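Local coordinates for protein tryptophanyl-tRNA synthetase (Cryptosporidium parvum Iowa II, PDB 3HV0) that probably joins L-tryptophan to its cognate tRNA using ATP, as a class I aminoacyl-tRNA synthetase, here its catalytic domain and C-terminal helical part with bound tryptophan, at residues Y101-F106 with E150-F155; M139-A144 with K360-N365; K291-G296 with E346-L351; D312-W317 with K335-G340. All coordinates share one frame; numbering follows the deposited sequence.

Contact 1 of 4, residues Y101-F106 with E150-F155; sequences YLQDTF and ELTFIF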
# COMPACT_ATOMS: atom_id res chain seq x y z
N TYR A 101 27.68 11.00 -10.44
CA TYR A 101 28.72 10.72 -11.42
C TYR A 101 28.11 9.90 -12.58
O TYR A 101 28.39 10.18 -13.76
CB TYR A 101 29.90 9.97 -10.79
CG TYR A 101 30.66 9.17 -11.79
CD1 TYR A 101 31.57 9.79 -12.65
CD2 TYR A 101 30.45 7.80 -11.92
CE1 TYR A 101 32.27 9.06 -13.60
CE2 TYR A 101 31.14 7.06 -12.87
CZ TYR A 101 32.05 7.70 -13.72
OH TYR A 101 32.74 6.96 -14.64
N LEU A 102 27.28 8.91 -12.24
CA LEU A 102 26.65 8.11 -13.27
C LEU A 102 25.66 8.94 -14.10
O LEU A 102 25.48 8.69 -15.29
CB LEU A 102 25.94 6.91 -12.67
CG LEU A 102 26.79 5.82 -12.02
CD1 LEU A 102 25.86 4.90 -11.21
CD2 LEU A 102 27.58 5.05 -13.06
N GLN A 103 25.00 9.90 -13.47
CA GLN A 103 24.06 10.75 -14.16
C GLN A 103 24.81 11.70 -15.08
O GLN A 103 24.37 11.97 -16.17
CB GLN A 103 23.20 11.54 -13.17
CG GLN A 103 22.03 12.29 -13.83
CD GLN A 103 21.25 13.17 -12.86
OE1 GLN A 103 21.83 14.00 -12.16
NE2 GLN A 103 19.94 13.00 -12.84
N ASP A 104 25.96 12.20 -14.63
CA ASP A 104 26.76 13.10 -15.43
C ASP A 104 27.40 12.36 -16.60
O ASP A 104 27.61 12.94 -17.66
CB ASP A 104 27.89 13.71 -14.59
CG ASP A 104 27.38 14.54 -13.44
OD1 ASP A 104 26.18 14.90 -13.41
OD2 ASP A 104 28.20 14.84 -12.55
N THR A 105 27.73 11.09 -16.38
CA THR A 105 28.49 10.32 -17.35
C THR A 105 27.58 9.78 -18.43
O THR A 105 27.89 9.89 -19.60
CB THR A 105 29.25 9.16 -16.69
OG1 THR A 105 30.27 9.70 -15.83
CG2 THR A 105 29.90 8.28 -17.72
N PHE A 106 26.43 9.22 -18.02
CA PHE A 106 25.47 8.65 -18.99
C PHE A 106 24.41 9.64 -19.46
O PHE A 106 23.79 9.42 -20.50
CB PHE A 106 24.81 7.39 -18.42
CG PHE A 106 25.76 6.24 -18.28
CD1 PHE A 106 26.17 5.82 -17.03
CD2 PHE A 106 26.26 5.61 -19.40
CE1 PHE A 106 27.05 4.76 -16.89
CE2 PHE A 106 27.15 4.54 -19.27
CZ PHE A 106 27.55 4.13 -18.01
N GLU A 150 16.34 18.79 -14.20
CA GLU A 150 15.77 18.39 -15.48
C GLU A 150 15.91 16.88 -15.73
O GLU A 150 15.23 16.34 -16.60
CB GLU A 150 16.40 19.18 -16.63
CG GLU A 150 15.89 20.63 -16.70
CD GLU A 150 16.86 21.57 -17.43
OE1 GLU A 150 18.09 21.45 -17.21
OE2 GLU A 150 16.39 22.43 -18.22
N LEU A 151 16.77 16.21 -14.97
CA LEU A 151 16.97 14.77 -15.11
C LEU A 151 16.64 13.98 -13.86
O LEU A 151 16.78 12.75 -13.87
CB LEU A 151 18.42 14.47 -15.51
CG LEU A 151 18.76 14.64 -17.00
CD1 LEU A 151 20.24 14.34 -17.20
CD2 LEU A 151 17.87 13.75 -17.89
N THR A 152 16.17 14.64 -12.80
CA THR A 152 15.99 13.95 -11.52
C THR A 152 14.60 14.13 -10.97
O THR A 152 14.11 15.26 -10.89
CB THR A 152 16.97 14.49 -10.46
OG1 THR A 152 18.30 14.44 -10.97
CG2 THR A 152 16.88 13.67 -9.16
N PHE A 153 14.00 13.01 -10.53
CA PHE A 153 12.70 13.02 -9.89
C PHE A 153 12.82 12.41 -8.50
O PHE A 153 13.14 11.24 -8.34
CB PHE A 153 11.65 12.27 -10.74
CG PHE A 153 10.35 12.05 -10.04
CD1 PHE A 153 9.64 13.12 -9.53
CD2 PHE A 153 9.85 10.77 -9.83
CE1 PHE A 153 8.45 12.92 -8.84
CE2 PHE A 153 8.65 10.57 -9.15
CZ PHE A 153 7.95 11.65 -8.66
N ILE A 154 12.56 13.21 -7.48
CA ILE A 154 12.65 12.77 -6.09
C ILE A 154 11.23 12.72 -5.53
O ILE A 154 10.38 13.52 -5.94
CB ILE A 154 13.53 13.71 -5.25
CG1 ILE A 154 14.84 14.01 -6.02
CG2 ILE A 154 13.79 13.12 -3.84
CD1 ILE A 154 15.89 14.86 -5.25
N PHE A 155 10.97 11.78 -4.61
CA PHE A 155 9.65 11.62 -4.05
C PHE A 155 9.66 10.83 -2.74
O PHE A 155 10.53 9.98 -2.50
CB PHE A 155 8.74 10.90 -5.06
CG PHE A 155 9.17 9.48 -5.37
CD1 PHE A 155 10.06 9.22 -6.40
CD2 PHE A 155 8.67 8.41 -4.63
CE1 PHE A 155 10.45 7.92 -6.68
CE2 PHE A 155 9.06 7.13 -4.89
CZ PHE A 155 9.95 6.88 -5.92

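Contact 2 of 4, residues M139-A144 with K360-N365; sequences MKDIIA and KNHQKN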
# COMPACT_ATOMS: atom_id res chain seq x y z
N MET A 139 15.92 15.40 1.62
CA MET A 139 15.91 15.82 0.21
C MET A 139 16.87 16.95 -0.07
O MET A 139 17.53 16.96 -1.11
CB MET A 139 14.53 16.30 -0.25
CG MET A 139 13.47 15.23 -0.28
SD MET A 139 12.00 15.69 -1.21
CE MET A 139 12.76 16.69 -2.50
N LYS A 140 16.93 17.91 0.85
CA LYS A 140 17.85 19.03 0.74
C LYS A 140 19.31 18.56 0.69
O LYS A 140 20.11 19.04 -0.12
CB LYS A 140 17.66 20.02 1.90
CG LYS A 140 16.31 20.70 1.96
CD LYS A 140 16.13 21.52 3.23
CE LYS A 140 15.02 22.55 3.05
NZ LYS A 140 14.67 23.30 4.30
N ASP A 141 19.66 17.64 1.59
CA ASP A 141 20.99 17.05 1.56
C ASP A 141 21.20 16.32 0.25
O ASP A 141 22.29 16.31 -0.30
CB ASP A 141 21.16 16.02 2.68
CG ASP A 141 21.04 16.60 4.07
OD1 ASP A 141 20.69 15.83 4.99
OD2 ASP A 141 21.31 17.80 4.25
N ILE A 142 20.15 15.66 -0.24
CA ILE A 142 20.27 14.88 -1.47
C ILE A 142 20.48 15.83 -2.65
O ILE A 142 21.41 15.63 -3.44
CB ILE A 142 19.08 13.94 -1.69
CG1 ILE A 142 19.18 12.78 -0.69
CG2 ILE A 142 19.06 13.39 -3.13
CD1 ILE A 142 17.95 11.93 -0.58
N ILE A 143 19.67 16.88 -2.73
CA ILE A 143 19.80 17.88 -3.82
C ILE A 143 21.14 18.61 -3.75
O ILE A 143 21.70 19.01 -4.78
CB ILE A 143 18.63 18.89 -3.79
CG1 ILE A 143 17.31 18.19 -4.12
CG2 ILE A 143 18.86 20.03 -4.78
CD1 ILE A 143 16.10 18.91 -3.61
N ALA A 144 21.66 18.77 -2.54
CA ALA A 144 22.96 19.42 -2.33
C ALA A 144 24.15 18.68 -2.97
O ALA A 144 25.24 19.21 -3.00
CB ALA A 144 23.22 19.64 -0.83
N LYS A 360 31.67 21.17 4.44
CA LYS A 360 31.46 22.60 4.24
C LYS A 360 30.93 22.90 2.84
O LYS A 360 30.05 23.75 2.66
CB LYS A 360 32.77 23.37 4.47
N ASN A 361 31.48 22.20 1.86
CA ASN A 361 31.01 22.31 0.48
C ASN A 361 29.57 21.80 0.31
O ASN A 361 28.79 22.37 -0.45
CB ASN A 361 31.94 21.53 -0.45
CG ASN A 361 31.85 21.97 -1.90
OD1 ASN A 361 30.87 21.69 -2.59
ND2 ASN A 361 32.89 22.63 -2.37
N HIS A 362 29.23 20.74 1.04
CA HIS A 362 27.86 20.26 1.08
C HIS A 362 26.94 21.25 1.80
O HIS A 362 25.81 21.47 1.36
CB HIS A 362 27.79 18.86 1.72
CG HIS A 362 26.41 18.29 1.78
ND1 HIS A 362 25.55 18.55 2.83
CD2 HIS A 362 25.72 17.53 0.90
CE1 HIS A 362 24.39 17.96 2.60
NE2 HIS A 362 24.47 17.33 1.44
N GLN A 363 27.41 21.85 2.89
CA GLN A 363 26.56 22.72 3.71
C GLN A 363 26.17 24.03 3.02
O GLN A 363 25.05 24.50 3.20
CB GLN A 363 27.20 23.00 5.06
CG GLN A 363 27.00 21.86 6.06
CD GLN A 363 28.11 21.77 7.11
OE1 GLN A 363 27.92 21.17 8.18
NE2 GLN A 363 29.26 22.33 6.80
N LYS A 364 27.08 24.59 2.22
CA LYS A 364 26.76 25.78 1.42
C LYS A 364 25.82 25.45 0.26
O LYS A 364 24.91 26.21 -0.03
CB LYS A 364 28.02 26.51 0.90
CG LYS A 364 28.83 25.75 -0.15
CD LYS A 364 29.54 26.68 -1.14
CE LYS A 364 29.66 26.01 -2.52
NZ LYS A 364 29.95 24.53 -2.46
N ASN A 365 26.03 24.32 -0.40
CA ASN A 365 25.11 23.85 -1.44
C ASN A 365 23.71 23.62 -0.89
O ASN A 365 22.72 23.80 -1.59
CB ASN A 365 25.60 22.54 -2.07
CG ASN A 365 26.79 22.73 -2.98
OD1 ASN A 365 27.07 23.83 -3.46
ND2 ASN A 365 27.50 21.64 -3.23

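Contact 3 of 4, residues K291-G296 with E346-L351; sequences KYAFSG and EIKSIL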
# COMPACT_ATOMS: atom_id res chain seq x y z
N LYS A 291 37.52 10.20 19.31
CA LYS A 291 36.93 9.39 20.37
C LYS A 291 36.36 8.07 19.86
O LYS A 291 36.59 7.02 20.46
CB LYS A 291 35.84 10.19 21.10
N TYR A 292 35.63 8.11 18.75
CA TYR A 292 34.85 6.95 18.29
C TYR A 292 35.45 6.21 17.08
O TYR A 292 34.97 5.13 16.70
CB TYR A 292 33.41 7.37 17.93
CG TYR A 292 32.58 7.92 19.08
CD1 TYR A 292 31.93 7.07 19.97
CD2 TYR A 292 32.42 9.30 19.26
CE1 TYR A 292 31.16 7.57 21.02
CE2 TYR A 292 31.66 9.81 20.32
CZ TYR A 292 31.03 8.94 21.19
OH TYR A 292 30.27 9.42 22.24
N ALA A 293 36.48 6.79 16.45
CA ALA A 293 37.09 6.19 15.25
C ALA A 293 38.12 5.16 15.65
O ALA A 293 39.19 5.51 16.15
CB ALA A 293 37.73 7.26 14.38
N PHE A 294 37.82 3.89 15.42
CA PHE A 294 38.71 2.79 15.80
C PHE A 294 40.06 2.88 15.07
O PHE A 294 40.12 2.86 13.84
CB PHE A 294 38.05 1.44 15.53
CG PHE A 294 38.78 0.27 16.15
CD1 PHE A 294 38.48 -0.13 17.45
CD2 PHE A 294 39.76 -0.42 15.44
CE1 PHE A 294 39.15 -1.21 18.03
CE2 PHE A 294 40.43 -1.49 16.01
CZ PHE A 294 40.13 -1.88 17.31
N SER A 295 41.14 2.98 15.84
CA SER A 295 42.49 3.07 15.30
C SER A 295 43.07 1.68 15.08
O SER A 295 42.73 0.73 15.78
CB SER A 295 43.40 3.87 16.24
OG SER A 295 44.65 4.18 15.63
N GLY A 296 43.95 1.57 14.08
CA GLY A 296 44.72 0.35 13.84
C GLY A 296 46.15 0.45 14.34
O GLY A 296 46.91 -0.52 14.27
N GLU A 346 48.15 11.88 13.47
CA GLU A 346 48.21 12.67 12.23
C GLU A 346 47.20 12.17 11.18
O GLU A 346 46.54 12.98 10.52
CB GLU A 346 49.63 12.68 11.63
CG GLU A 346 49.90 13.93 10.77
CD GLU A 346 51.06 13.78 9.80
OE1 GLU A 346 51.95 12.92 10.03
OE2 GLU A 346 51.10 14.54 8.81
N ILE A 347 47.08 10.86 11.04
CA ILE A 347 46.14 10.29 10.06
C ILE A 347 44.72 10.71 10.39
O ILE A 347 43.90 10.89 9.48
CB ILE A 347 46.22 8.74 9.96
CG1 ILE A 347 45.43 8.24 8.74
CG2 ILE A 347 45.69 8.07 11.21
CD1 ILE A 347 45.67 6.78 8.39
N LYS A 348 44.42 10.87 11.68
CA LYS A 348 43.08 11.27 12.10
C LYS A 348 42.82 12.74 11.82
O LYS A 348 41.68 13.14 11.60
CB LYS A 348 42.86 10.96 13.57
CG LYS A 348 42.88 9.49 13.88
CD LYS A 348 42.81 9.23 15.37
CE LYS A 348 41.38 9.09 15.84
NZ LYS A 348 40.81 7.75 15.49
N SER A 349 43.89 13.54 11.84
CA SER A 349 43.78 14.97 11.55
C SER A 349 43.59 15.20 10.05
O SER A 349 42.73 15.99 9.65
CB SER A 349 44.99 15.74 12.07
OG SER A 349 45.03 17.05 11.53
N ILE A 350 44.36 14.50 9.23
CA ILE A 350 44.22 14.60 7.77
C ILE A 350 42.77 14.31 7.33
O ILE A 350 42.21 15.03 6.50
CB ILE A 350 45.18 13.64 7.04
CG1 ILE A 350 46.64 14.05 7.29
CG2 ILE A 350 44.90 13.66 5.55
CD1 ILE A 350 47.66 13.03 6.84
N LEU A 351 42.19 13.26 7.89
CA LEU A 351 40.79 12.88 7.66
C LEU A 351 39.79 13.95 8.11
O LEU A 351 38.83 14.24 7.40
CB LEU A 351 40.47 11.57 8.38
CG LEU A 351 39.01 11.15 8.44
CD1 LEU A 351 38.43 11.01 7.04
CD2 LEU A 351 38.89 9.87 9.20
O HOH W 1 41.66 5.57 13.38

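Contact 4 of 4, residues D312-W317 with K335-G340; sequences DVDVSW and KKYSSG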
# COMPACT_ATOMS: atom_id res chain seq x y z
N ASP A 312 43.85 -2.43 7.68
CA ASP A 312 42.57 -3.11 7.46
C ASP A 312 41.55 -2.83 8.57
O ASP A 312 40.34 -2.87 8.32
CB ASP A 312 42.79 -4.61 7.28
CG ASP A 312 43.43 -4.95 5.94
OD1 ASP A 312 44.67 -4.95 5.84
OD2 ASP A 312 42.68 -5.20 4.98
N VAL A 313 42.04 -2.55 9.77
CA VAL A 313 41.18 -2.23 10.92
C VAL A 313 41.05 -0.73 11.20
O VAL A 313 40.10 -0.32 11.87
CB VAL A 313 41.71 -2.90 12.20
CG1 VAL A 313 41.74 -4.41 12.02
CG2 VAL A 313 43.08 -2.37 12.56
N ASP A 314 41.99 0.09 10.70
CA ASP A 314 41.97 1.53 10.95
C ASP A 314 40.83 2.24 10.20
O ASP A 314 40.82 2.31 8.96
CB ASP A 314 43.31 2.18 10.61
CG ASP A 314 43.40 3.62 11.09
OD1 ASP A 314 43.84 3.87 12.24
OD2 ASP A 314 43.00 4.52 10.33
N VAL A 315 39.87 2.76 10.96
CA VAL A 315 38.66 3.36 10.42
C VAL A 315 38.98 4.66 9.70
O VAL A 315 38.33 5.00 8.72
CB VAL A 315 37.62 3.65 11.53
CG1 VAL A 315 36.39 4.39 10.97
CG2 VAL A 315 37.20 2.33 12.23
N SER A 316 39.98 5.38 10.18
CA SER A 316 40.38 6.64 9.55
C SER A 316 41.01 6.39 8.17
O SER A 316 40.72 7.12 7.23
CB SER A 316 41.32 7.44 10.46
OG SER A 316 40.66 7.85 11.65
N TRP A 317 41.83 5.36 8.04
CA TRP A 317 42.43 5.03 6.73
C TRP A 317 41.36 4.68 5.69
O TRP A 317 41.37 5.18 4.56
CB TRP A 317 43.42 3.89 6.87
CG TRP A 317 43.82 3.29 5.56
CD1 TRP A 317 43.51 2.04 5.10
CD2 TRP A 317 44.59 3.91 4.51
NE1 TRP A 317 44.04 1.84 3.85
CE2 TRP A 317 44.70 2.97 3.46
CE3 TRP A 317 45.18 5.17 4.36
CZ2 TRP A 317 45.39 3.25 2.27
CZ3 TRP A 317 45.86 5.44 3.18
CH2 TRP A 317 45.96 4.49 2.16
N LYS A 335 51.57 4.13 3.14
CA LYS A 335 52.93 3.63 3.33
C LYS A 335 53.54 4.16 4.63
O LYS A 335 54.04 3.39 5.43
CB LYS A 335 53.83 4.03 2.15
N LYS A 336 53.47 5.47 4.84
CA LYS A 336 54.05 6.09 6.03
C LYS A 336 53.37 5.64 7.33
O LYS A 336 54.05 5.40 8.34
CB LYS A 336 54.01 7.62 5.91
N TYR A 337 52.05 5.54 7.31
CA TYR A 337 51.26 5.08 8.47
C TYR A 337 51.42 3.58 8.73
O TYR A 337 51.31 3.12 9.87
CB TYR A 337 49.78 5.43 8.28
CG TYR A 337 48.88 5.18 9.49
CD1 TYR A 337 49.27 5.57 10.77
CD2 TYR A 337 47.63 4.60 9.34
CE1 TYR A 337 48.45 5.35 11.88
CE2 TYR A 337 46.79 4.39 10.44
CZ TYR A 337 47.20 4.77 11.70
OH TYR A 337 46.37 4.55 12.79
N SER A 338 51.66 2.83 7.66
CA SER A 338 52.03 1.42 7.77
C SER A 338 53.41 1.23 8.43
O SER A 338 53.57 0.41 9.33
CB SER A 338 52.03 0.78 6.38
OG SER A 338 52.80 -0.40 6.34
N SER A 339 54.40 1.99 7.97
CA SER A 339 55.78 1.77 8.35
C SER A 339 56.13 2.39 9.70
O SER A 339 57.20 2.11 10.26
CB SER A 339 56.71 2.33 7.27
OG SER A 339 56.49 3.72 7.07
N GLY A 340 55.24 3.23 10.22
CA GLY A 340 55.43 3.84 11.54
C GLY A 340 56.02 5.24 11.54
O GLY A 340 56.35 5.76 12.61

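Contact 1 of 4, residues Y101-F106 with E150-F155
Gln-103 reaches from helix 93-106 to the start of strand 152-156, where its amide meets the hydroxyl of Thr-152. The hydrogen bond runs from NE2 of Gln-103 to OG1 of Thr-152 at 2.9 Å. It is almost straight, 173° at the hydrogen, and OG1 lies in the plane of the amide. CG of Gln-103 stands anti to the backbone N (chi1 -171°) and the chain runs on extended, which carries the amide across the gap between helix and strand; the two side chains meet at about a right angle. NE2 of Gln-103 also lies 3.3 Å from O of Leu-151. O of Asp-148 is the stronger partner of the Thr-152 hydroxyl, and its N gives a weak hydrogen bond to OE1 of Gln-103, so both ends of the amide are engaged.

The setting is the Rossmann-type nucleotide-binding fold of class I synthetases, in which strand 152-156 runs parallel to strand 110-114 at one margin of the sheet. Helix 93-106 directly precedes strand 110-114, and Leu-110 touches both Gln-103 and Thr-152.

Van der Waals contact is slight: CB of Leu-151 lies 3.4 Å from NE2 of Gln-103.

Contact 2 of 4, residues M139-A144 with K360-N365
His-362 of helix 344-367 turns its imidazole to the C-terminal end of helix 128-143, in a helix-to-helix contact that ties the Rossmann-type catalytic domain to the long helix that returns to it from the helical part of the enzyme. The ring is a donor here: NE2 of His-362 gives a hydrogen bond to O of Asp-141 at 3.0 Å, 157° at the hydrogen. The acceptor lies close to the ring plane, and the donor lies in the carbonyl plane on a lone pair. This carbonyl lies near the C-terminal end of its helix, and the imidazole from the other helix satisfies it. CG of His-362 is anti to the backbone N, which holds the ring out across the gap.

The carboxylate of Asp-141 looks elsewhere for its main partners. OD2 forms a salt bridge with Arg-366 and OD1 accepts from the backbone N of Leu-88, so both oxygens are engaged. Against the imidazole OD2 of Asp-141 only makes a close approach, 3.5 Å to CE1 of His-362, with carboxylate and ring planes 54° apart.

Ala-144 closes the other part of the contact. Its O receives a weak bond from ND2 of Asn-365, 3.3 Å long and bent to 135°. On the Asn-365 side chain, OD1 is in turn met by NZ of Lys-364. CB of Ala-144 lies over one face of the His-362 ring as a CH-pi contact, 3.8 Å from the centroid.

Contact 3 of 4, residues K291-G296 with E346-L351
The stretch that leaves the C-terminal end of helix 282-292 is met by a lysine from helix 344-367: NZ of Lys-348 reaches O of Ala-293, the first residue to depart from helical backbone angles. NZ of Lys-348 and O of Ala-293 are 2.8 Å apart, in a weak hydrogen bond. Beside it, the methyl CB of Ala-293 comes within 3.3 Å of NZ of Lys-348, a close approach and no polar partner.

A water extends the polar contact one residue further along the chain. It accepts from NZ of Lys-348 and donates to O of Phe-294, with 3.2 Å on each leg. A weak hydrogen bond from NZ to O of Ile-289, in the last turns of helix 282-292, adds a third oxygen. This belongs to the helical part that follows the Rossmann-type domain, where a positive ammonium close to the C-terminal end of a helix would suit the negative end of the helix dipole.

The lysine chain starts extended at chi2 (174°) and bends at chi3 and chi4 (91° and 77°), and this turn places NZ beside the carbonyls of the segment that leaves the helix. Ser-316 of helix 315-323 packs against the same side chain. Further along 291-296, OG of Ser-295 exchanges a hydrogen bond with OG of Ser-344, on the first turn of helix 344-367.

Contact 4 of 4, residues D312-W317 with K335-G340
Residues 312-317 run as a loop into helix 315-323, with Asp-314 at its N-cap, and lie beside the last turn of helix 327-339, which ends where Gly-340 takes a positive phi. Across the gap the hydroxyl OH of Tyr-337 donates to OD1 of Asp-314 at 2.7 Å. The phenol comes to the carboxylate from above its plane, 55° out of it, and the planes of ring and carboxylate stand 75° apart. The carboxylate lies at the rim of the ring: CG of Asp-314 is 3.5 Å from CE2 of Tyr-337, near the ring plane. CG of Tyr-337 sits anti to the backbone N, a setting that sends the ring out from its helix toward the N-cap.

The other carboxylate oxygen serves the helix. N of Trp-317 gives OD2 of Asp-314 a capping bond of 2.7 Å, 151° at the hydrogen and nearly along the C-O axis. OD1 has a second partner as well, the backbone N of Gly-296, and a weak bond links it to OG of Ser-295. Ile-347 and Ser-344 of helix 344-367 touch Tyr-337.

With a peptide N-H on each oxygen and the phenol on OD1, the buried carboxylate is held in place and its rotation fixed. These donors and the N-terminal end of the helix would probably favour its charged form. One aspartate thus caps helix 315-323 and ties it to helix 327-339 and to the loop at Gly-296.

In the fold
Contacts 1 and 2 lie in the Rossmann-type domain or at its edge and meet directly, Ile-154 packing on Met-139, Ile-142 and Ile-143; contact 1 is buried helix against strand, contact 2 buried helix against helix. Contacts 3 and 4 sit about 25 Å or more from the chain's centre, in the helical part. They are bonded to each other, Gly-296 N to OD1 of Asp-314 and the backbone of Phe-294 to that of Val-315, and Ile-347 packs on Tyr-337. Contact 4 is buried there, contact 3 only partly. Helix 344-367 serves contacts 2 and 3. Neutral amide and hydroxyl carry contact 1, imidazole contact 2, ammonium and water contact 3, and a carboxylate contact 4.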